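Local structure of nuclear hormone receptor HR38 (Drosophila melanogaster, 1PDU) at residues 46-60 against 222-234. The protein is an orphan nuclear receptor that mediates an atypical ecdysteroid signalling pathway, probably by regulating transcription. Numbering follows the deposited sequence.
Sequences ADKVQQFYQLLTSSV and LKLEDLVPAPALI
The backbone O of Tyr-53 takes the N-H of Thr-57 at 2.7 Å, and these two residues, one helical turn apart, together seat Pro-231. In the largely helical ligand-binding domain of nuclear receptors, the link after helix 204-225 lies along helix 45-67 and ends in helix 232-236, which, from its place near the C-terminus, is probably the AF-2 helix of the family. The junction illustrates how one aromatic side chain can touch successive parts of a link, here from Leu-222 to Ile-234. With CG anti to its own carbonyl carbon (chi1 -77°), the Tyr-53 ring reaches out into the link. Pro-231, at the N-cap position, lays CD over one ring face, a CH-pi contact 4.0 Å from the ring centroid, and sets CB against Thr-57 CG2. At the ring edge, in plane, lies Val-228 O, while Val-228 CG2 packs on Val-49 CG1 at 3.6 Å. Tyr-53 OH, beside Leu-222 CB, is buried with no hydrogen-bonding partner in the model. Nearer the start of helix 45-67, Leu-227 CB meets Ala-46 CB; further along, Leu-233 CD2 fits between Thr-57 and Val-60. Ile-219 of helix 204-225 also touches Leu-56 and Ile-234, whose methyls are pressed unusually tightly, Leu-56 CD2 to Ile-234 CD1 at 3.4 Å.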
ATOM      1  N   ALA A  46      -8.085  24.139   3.562  1.00 47.52           N
ATOM      2  CA  ALA A  46      -8.507  23.654   2.250  1.00 46.94           C
ATOM      3  C   ALA A  46      -7.299  23.186   1.449  1.00 47.23           C
ATOM      4  O   ALA A  46      -7.374  22.201   0.703  1.00 46.03           O
ATOM      5  CB  ALA A  46      -9.234  24.748   1.487  1.00 45.36           C
ATOM      6  N   ASP A  47      -6.186  23.901   1.594  1.00 46.81           N
ATOM      7  CA  ASP A  47      -4.977  23.532   0.882  1.00 46.70           C
ATOM      8  C   ASP A  47      -4.492  22.173   1.365  1.00 45.93           C
ATOM      9  O   ASP A  47      -4.165  21.301   0.555  1.00 45.96           O
ATOM     10  CB  ASP A  47      -3.874  24.578   1.087  1.00 48.64           C
ATOM     11  CG  ASP A  47      -4.165  25.887   0.371  1.00 51.00           C
ATOM     12  OD1 ASP A  47      -4.771  25.839  -0.724  1.00 51.09           O
ATOM     13  OD2 ASP A  47      -3.773  26.960   0.895  1.00 51.79           O
ATOM     14  N   LYS A  48      -4.458  21.994   2.685  1.00 44.89           N
ATOM     15  CA  LYS A  48      -4.003  20.742   3.287  1.00 43.80           C
ATOM     16  C   LYS A  48      -4.816  19.538   2.830  1.00 42.24           C
ATOM     17  O   LYS A  48      -4.290  18.431   2.772  1.00 42.38           O
ATOM     18  CB  LYS A  48      -4.051  20.819   4.817  1.00 45.05           C
ATOM     19  CG  LYS A  48      -2.999  21.714   5.456  1.00 47.67           C
ATOM     20  CD  LYS A  48      -3.212  21.776   6.963  1.00 50.05           C
ATOM     21  CE  LYS A  48      -2.500  22.976   7.592  1.00 52.30           C
ATOM     22  NZ  LYS A  48      -2.956  23.223   9.002  1.00 52.43           N
ATOM     23  N   VAL A  49      -6.096  19.745   2.527  1.00 40.18           N
ATOM     24  CA  VAL A  49      -6.945  18.645   2.070  1.00 39.08           C
ATOM     25  C   VAL A  49      -6.613  18.397   0.608  1.00 39.43           C
ATOM     26  O   VAL A  49      -6.469  17.255   0.172  1.00 38.97           O
ATOM     27  CB  VAL A  49      -8.452  18.984   2.226  1.00 38.70           C
ATOM     28  CG1 VAL A  49      -9.322  17.864   1.635  1.00 36.88           C
ATOM     29  CG2 VAL A  49      -8.779  19.159   3.698  1.00 36.14           C
ATOM     30  N   GLN A  50      -6.477  19.489  -0.136  1.00 39.93           N
ATOM     31  CA  GLN A  50      -6.127  19.445  -1.548  1.00 40.21           C
ATOM     32  C   GLN A  50      -4.859  18.598  -1.705  1.00 39.08           C
ATOM     33  O   GLN A  50      -4.827  17.640  -2.479  1.00 37.10           O
ATOM     34  CB  GLN A  50      -5.884  20.878  -2.040  1.00 42.43           C
ATOM     35  CG  GLN A  50      -5.157  21.018  -3.374  1.00 46.55           C
ATOM     36  CD  GLN A  50      -5.841  20.275  -4.497  1.00 48.73           C
ATOM     37  OE1 GLN A  50      -7.069  20.184  -4.532  1.00 51.75           O
ATOM     38  NE2 GLN A  50      -5.051  19.749  -5.434  1.00 50.63           N
ATOM     39  N   GLN A  51      -3.831  18.961  -0.943  1.00 38.77           N
ATOM     40  CA  GLN A  51      -2.543  18.275  -0.959  1.00 37.72           C
ATOM     41  C   GLN A  51      -2.650  16.796  -0.628  1.00 36.91           C
ATOM     42  O   GLN A  51      -1.971  15.964  -1.235  1.00 36.40           O
ATOM     43  CB  GLN A  51      -1.593  18.951   0.029  1.00 39.50           C
ATOM     44  CG  GLN A  51      -0.417  18.084   0.473  1.00 43.28           C
ATOM     45  CD  GLN A  51       0.559  18.845   1.357  1.00 43.96           C
ATOM     46  OE1 GLN A  51       1.397  19.610   0.869  1.00 43.59           O
ATOM     47  NE2 GLN A  51       0.444  18.648   2.667  1.00 45.24           N
ATOM     48  N   PHE A  52      -3.502  16.475   0.342  1.00 35.52           N
ATOM     49  CA  PHE A  52      -3.706  15.098   0.762  1.00 33.22           C
ATOM     50  C   PHE A  52      -4.316  14.281  -0.375  1.00 32.17           C
ATOM     51  O   PHE A  52      -3.852  13.193  -0.694  1.00 31.41           O
ATOM     52  CB  PHE A  52      -4.619  15.057   1.993  1.00 32.92           C
ATOM     53  CG  PHE A  52      -5.016  13.671   2.404  1.00 31.52           C
ATOM     54  CD1 PHE A  52      -4.093  12.820   3.005  1.00 32.67           C
ATOM     55  CD2 PHE A  52      -6.282  13.191   2.111  1.00 30.64           C
ATOM     56  CE1 PHE A  52      -4.423  11.494   3.304  1.00 34.00           C
ATOM     57  CE2 PHE A  52      -6.631  11.875   2.398  1.00 32.70           C
ATOM     58  CZ  PHE A  52      -5.696  11.018   2.996  1.00 33.78           C
ATOM     59  N   TYR A  53      -5.362  14.806  -0.994  1.00 32.37           N
ATOM     60  CA  TYR A  53      -5.993  14.086  -2.087  1.00 32.28           C
ATOM     61  C   TYR A  53      -4.985  13.821  -3.202  1.00 32.41           C
ATOM     62  O   TYR A  53      -4.876  12.701  -3.705  1.00 30.75           O
ATOM     63  CB  TYR A  53      -7.191  14.876  -2.634  1.00 31.24           C
ATOM     64  CG  TYR A  53      -8.429  14.799  -1.763  1.00 31.96           C
ATOM     65  CD1 TYR A  53      -8.607  13.743  -0.865  1.00 31.50           C
ATOM     66  CD2 TYR A  53      -9.428  15.772  -1.843  1.00 31.44           C
ATOM     67  CE1 TYR A  53      -9.743  13.658  -0.063  1.00 31.88           C
ATOM     68  CE2 TYR A  53     -10.579  15.696  -1.045  1.00 31.89           C
ATOM     69  CZ  TYR A  53     -10.725  14.633  -0.154  1.00 33.12           C
ATOM     70  OH  TYR A  53     -11.839  14.542   0.656  1.00 33.13           O
ATOM     71  N   GLN A  54      -4.254  14.870  -3.568  1.00 32.90           N
ATOM     72  CA  GLN A  54      -3.249  14.824  -4.622  1.00 33.89           C
ATOM     73  C   GLN A  54      -2.206  13.758  -4.325  1.00 32.85           C
ATOM     74  O   GLN A  54      -1.865  12.943  -5.178  1.00 32.04           O
ATOM     75  CB  GLN A  54      -2.561  16.185  -4.727  1.00 36.68           C
ATOM     76  CG  GLN A  54      -1.699  16.340  -5.958  1.00 41.97           C
ATOM     77  CD  GLN A  54      -2.506  16.106  -7.216  1.00 45.78           C
ATOM     78  OE1 GLN A  54      -3.545  16.751  -7.435  1.00 47.03           O
ATOM     79  NE2 GLN A  54      -2.044  15.175  -8.051  1.00 46.59           N
ATOM     80  N   LEU A  55      -1.702  13.798  -3.098  1.00 32.37           N
ATOM     81  CA  LEU A  55      -0.705  12.867  -2.604  1.00 33.10           C
ATOM     82  C   LEU A  55      -1.230  11.441  -2.701  1.00 31.78           C
ATOM     83  O   LEU A  55      -0.556  10.544  -3.207  1.00 31.06           O
ATOM     84  CB  LEU A  55      -0.386  13.210  -1.151  1.00 35.63           C
ATOM     85  CG  LEU A  55       0.511  12.256  -0.380  1.00 38.64           C
ATOM     86  CD1 LEU A  55       1.888  12.232  -1.032  1.00 39.61           C
ATOM     87  CD2 LEU A  55       0.604  12.717   1.068  1.00 39.62           C
ATOM     88  N   LEU A  56      -2.449  11.242  -2.220  1.00 30.72           N
ATOM     89  CA  LEU A  56      -3.067   9.933  -2.248  1.00 29.92           C
ATOM     90  C   LEU A  56      -3.330   9.433  -3.679  1.00 29.42           C
ATOM     91  O   LEU A  56      -2.911   8.328  -4.036  1.00 27.72           O
ATOM     92  CB  LEU A  56      -4.364   9.971  -1.435  1.00 31.38           C
ATOM     93  CG  LEU A  56      -5.100   8.669  -1.108  1.00 34.35           C
ATOM     94  CD1 LEU A  56      -4.120   7.517  -0.891  1.00 34.13           C
ATOM     95  CD2 LEU A  56      -5.947   8.896   0.140  1.00 34.99           C
ATOM     96  N   THR A  57      -3.987  10.243  -4.510  1.00 28.64           N
ATOM     97  CA  THR A  57      -4.293   9.816  -5.878  1.00 29.24           C
ATOM     98  C   THR A  57      -3.085   9.524  -6.759  1.00 28.52           C
ATOM     99  O   THR A  57      -3.070   8.523  -7.469  1.00 28.42           O
ATOM    100  CB  THR A  57      -5.209  10.831  -6.641  1.00 28.55           C
ATOM    101  OG1 THR A  57      -4.641  12.144  -6.586  1.00 29.89           O
ATOM    102  CG2 THR A  57      -6.595  10.859  -6.043  1.00 29.13           C
ATOM    103  N   SER A  58      -2.073  10.378  -6.719  1.00 28.99           N
ATOM    104  CA  SER A  58      -0.904  10.143  -7.557  1.00 30.43           C
ATOM    105  C   SER A  58      -0.093   8.950  -7.077  1.00 30.62           C
ATOM    106  O   SER A  58       0.582   8.300  -7.877  1.00 31.02           O
ATOM    107  CB  SER A  58      -0.021  11.386  -7.624  1.00 31.87           C
ATOM    108  OG  SER A  58       0.489  11.704  -6.349  1.00 37.88           O
ATOM    109  N   SER A  59      -0.154   8.656  -5.778  1.00 30.35           N
ATOM    110  CA  SER A  59       0.572   7.504  -5.250  1.00 29.91           C
ATOM    111  C   SER A  59      -0.156   6.244  -5.712  1.00 29.04           C
ATOM    112  O   SER A  59       0.460   5.238  -6.046  1.00 27.36           O
ATOM    113  CB  SER A  59       0.625   7.537  -3.720  1.00 30.46           C
ATOM    114  OG  SER A  59       1.470   8.581  -3.267  1.00 31.07           O
ATOM    115  N   VAL A  60      -1.480   6.315  -5.736  1.00 28.75           N
ATOM    116  CA  VAL A  60      -2.268   5.181  -6.170  1.00 29.43           C
ATOM    117  C   VAL A  60      -2.012   4.933  -7.654  1.00 30.30           C
ATOM    118  O   VAL A  60      -2.024   3.793  -8.102  1.00 30.87           O
ATOM    119  CB  VAL A  60      -3.769   5.420  -5.878  1.00 29.13           C
ATOM    120  CG1 VAL A  60      -4.631   4.364  -6.568  1.00 27.12           C
ATOM    121  CG2 VAL A  60      -3.991   5.362  -4.366  1.00 27.04           C
ATOM    122  N   LEU A 222     -13.081  13.958   5.885  1.00 35.41           N
ATOM    123  CA  LEU A 222     -12.643  15.023   4.984  1.00 35.35           C
ATOM    124  C   LEU A 222     -13.656  15.267   3.873  1.00 34.84           C
ATOM    125  O   LEU A 222     -13.879  16.402   3.473  1.00 35.06           O
ATOM    126  CB  LEU A 222     -11.294  14.676   4.346  1.00 34.96           C
ATOM    127  CG  LEU A 222     -10.134  14.489   5.325  1.00 36.25           C
ATOM    128  CD1 LEU A 222      -8.852  14.198   4.533  1.00 37.30           C
ATOM    129  CD2 LEU A 222      -9.980  15.745   6.183  1.00 35.22           C
ATOM    130  N   LYS A 223     -14.252  14.195   3.364  1.00 34.45           N
ATOM    131  CA  LYS A 223     -15.230  14.308   2.295  1.00 36.07           C
ATOM    132  C   LYS A 223     -16.452  15.116   2.740  1.00 36.89           C
ATOM    133  O   LYS A 223     -16.956  15.947   1.989  1.00 36.64           O
ATOM    134  CB  LYS A 223     -15.653  12.913   1.836  1.00 37.99           C
ATOM    135  CG  LYS A 223     -16.580  12.896   0.636  1.00 39.89           C
ATOM    136  CD  LYS A 223     -17.011  11.464   0.315  1.00 43.08           C
ATOM    137  CE  LYS A 223     -17.918  11.419  -0.900  1.00 43.24           C
ATOM    138  NZ  LYS A 223     -19.061  12.364  -0.778  1.00 43.69           N
ATOM    139  N   LEU A 224     -16.926  14.874   3.959  1.00 36.69           N
ATOM    140  CA  LEU A 224     -18.069  15.613   4.471  1.00 39.36           C
ATOM    141  C   LEU A 224     -17.700  17.066   4.714  1.00 39.36           C
ATOM    142  O   LEU A 224     -18.499  17.958   4.467  1.00 39.94           O
ATOM    143  CB  LEU A 224     -18.572  15.007   5.781  1.00 40.89           C
ATOM    144  CG  LEU A 224     -19.224  13.630   5.718  1.00 41.99           C
ATOM    145  CD1 LEU A 224     -19.688  13.263   7.113  1.00 43.02           C
ATOM    146  CD2 LEU A 224     -20.407  13.634   4.751  1.00 42.34           C
ATOM    147  N   GLU A 225     -16.495  17.304   5.217  1.00 40.49           N
ATOM    148  CA  GLU A 225     -16.046  18.667   5.475  1.00 42.18           C
ATOM    149  C   GLU A 225     -16.224  19.408   4.149  1.00 40.66           C
ATOM    150  O   GLU A 225     -16.638  20.565   4.105  1.00 41.19           O
ATOM    151  CB  GLU A 225     -14.575  18.661   5.904  1.00 45.85           C
ATOM    152  CG  GLU A 225     -14.208  19.739   6.920  1.00 51.73           C
ATOM    153  CD  GLU A 225     -12.716  19.763   7.259  1.00 55.04           C
ATOM    154  OE1 GLU A 225     -12.347  20.415   8.266  1.00 56.89           O
ATOM    155  OE2 GLU A 225     -11.914  19.141   6.519  1.00 55.40           O
ATOM    156  N   ASP A 226     -15.908  18.708   3.071  1.00 38.78           N
ATOM    157  CA  ASP A 226     -16.055  19.223   1.722  1.00 38.27           C
ATOM    158  C   ASP A 226     -15.447  20.594   1.384  1.00 38.36           C
ATOM    159  O   ASP A 226     -16.122  21.460   0.813  1.00 36.80           O
ATOM    160  CB  ASP A 226     -17.533  19.214   1.351  1.00 37.64           C
ATOM    161  CG  ASP A 226     -17.754  19.492  -0.111  1.00 38.00           C
ATOM    162  OD1 ASP A 226     -16.966  18.959  -0.930  1.00 37.64           O
ATOM    163  OD2 ASP A 226     -18.707  20.229  -0.440  1.00 36.13           O
ATOM    164  N   LEU A 227     -14.171  20.777   1.720  1.00 37.78           N
ATOM    165  CA  LEU A 227     -13.477  22.019   1.418  1.00 37.77           C
ATOM    166  C   LEU A 227     -13.061  21.998  -0.053  1.00 37.98           C
ATOM    167  O   LEU A 227     -12.890  23.038  -0.668  1.00 39.65           O
ATOM    168  CB  LEU A 227     -12.248  22.181   2.313  1.00 37.49           C
ATOM    169  CG  LEU A 227     -12.510  22.197   3.821  1.00 38.53           C
ATOM    170  CD1 LEU A 227     -11.241  22.595   4.571  1.00 37.16           C
ATOM    171  CD2 LEU A 227     -13.641  23.164   4.129  1.00 37.44           C
ATOM    172  N   VAL A 228     -12.891  20.801  -0.606  1.00 37.84           N
ATOM    173  CA  VAL A 228     -12.534  20.629  -2.011  1.00 37.77           C
ATOM    174  C   VAL A 228     -13.179  19.320  -2.436  1.00 37.41           C
ATOM    175  O   VAL A 228     -13.373  18.430  -1.615  1.00 38.36           O
ATOM    176  CB  VAL A 228     -10.997  20.527  -2.227  1.00 38.32           C
ATOM    177  CG1 VAL A 228     -10.320  21.824  -1.833  1.00 38.47           C
ATOM    178  CG2 VAL A 228     -10.434  19.395  -1.412  1.00 39.02           C
ATOM    179  N   PRO A 229     -13.525  19.180  -3.720  1.00 36.88           N
ATOM    180  CA  PRO A 229     -14.152  17.932  -4.150  1.00 37.73           C
ATOM    181  C   PRO A 229     -13.224  16.716  -4.064  1.00 38.17           C
ATOM    182  O   PRO A 229     -12.014  16.828  -4.211  1.00 37.26           O
ATOM    183  CB  PRO A 229     -14.576  18.246  -5.584  1.00 37.78           C
ATOM    184  CG  PRO A 229     -13.489  19.157  -6.048  1.00 36.32           C
ATOM    185  CD  PRO A 229     -13.312  20.085  -4.864  1.00 36.41           C
ATOM    186  N   ALA A 230     -13.805  15.550  -3.830  1.00 39.78           N
ATOM    187  CA  ALA A 230     -13.022  14.328  -3.739  1.00 41.59           C
ATOM    188  C   ALA A 230     -12.844  13.723  -5.121  1.00 42.25           C
ATOM    189  O   ALA A 230     -13.809  13.597  -5.879  1.00 42.56           O
ATOM    190  CB  ALA A 230     -13.713  13.329  -2.822  1.00 41.75           C
ATOM    191  N   PRO A 231     -11.601  13.339  -5.469  1.00 42.90           N
ATOM    192  CA  PRO A 231     -11.295  12.736  -6.773  1.00 43.60           C
ATOM    193  C   PRO A 231     -12.010  11.391  -6.900  1.00 44.96           C
ATOM    194  O   PRO A 231     -12.340  10.760  -5.893  1.00 45.01           O
ATOM    195  CB  PRO A 231      -9.773  12.563  -6.735  1.00 43.77           C
ATOM    196  CG  PRO A 231      -9.320  13.533  -5.673  1.00 43.46           C
ATOM    197  CD  PRO A 231     -10.388  13.434  -4.637  1.00 41.90           C
ATOM    198  N   ALA A 232     -12.244  10.947  -8.131  1.00 46.30           N
ATOM    199  CA  ALA A 232     -12.923   9.670  -8.353  1.00 47.50           C
ATOM    200  C   ALA A 232     -12.167   8.533  -7.662  1.00 48.06           C
ATOM    201  O   ALA A 232     -12.763   7.656  -7.029  1.00 47.65           O
ATOM    202  CB  ALA A 232     -13.029   9.394  -9.848  1.00 47.43           C
ATOM    203  N   LEU A 233     -10.848   8.561  -7.793  1.00 48.84           N
ATOM    204  CA  LEU A 233      -9.989   7.551  -7.195  1.00 50.61           C
ATOM    205  C   LEU A 233     -10.292   7.420  -5.701  1.00 51.06           C
ATOM    206  O   LEU A 233     -10.337   6.312  -5.160  1.00 51.44           O
ATOM    207  CB  LEU A 233      -8.524   7.933  -7.416  1.00 51.80           C
ATOM    208  CG  LEU A 233      -7.467   6.836  -7.299  1.00 52.92           C
ATOM    209  CD1 LEU A 233      -7.843   5.666  -8.192  1.00 54.60           C
ATOM    210  CD2 LEU A 233      -6.112   7.387  -7.717  1.00 54.27           C
ATOM    211  N   ILE A 234     -10.507   8.552  -5.037  1.00 50.72           N
ATOM    212  CA  ILE A 234     -10.819   8.541  -3.614  1.00 51.04           C
ATOM    213  C   ILE A 234     -12.228   8.005  -3.378  1.00 51.43           C
ATOM    214  O   ILE A 234     -12.483   7.338  -2.380  1.00 51.27           O
ATOM    215  CB  ILE A 234     -10.692   9.953  -3.002  1.00 50.47           C
ATOM    216  CG1 ILE A 234      -9.229  10.393  -3.017  1.00 51.15           C
ATOM    217  CG2 ILE A 234     -11.193   9.958  -1.577  1.00 49.62           C
ATOM    218  CD1 ILE A 234      -8.324   9.526  -2.174  1.00 51.22           C
TER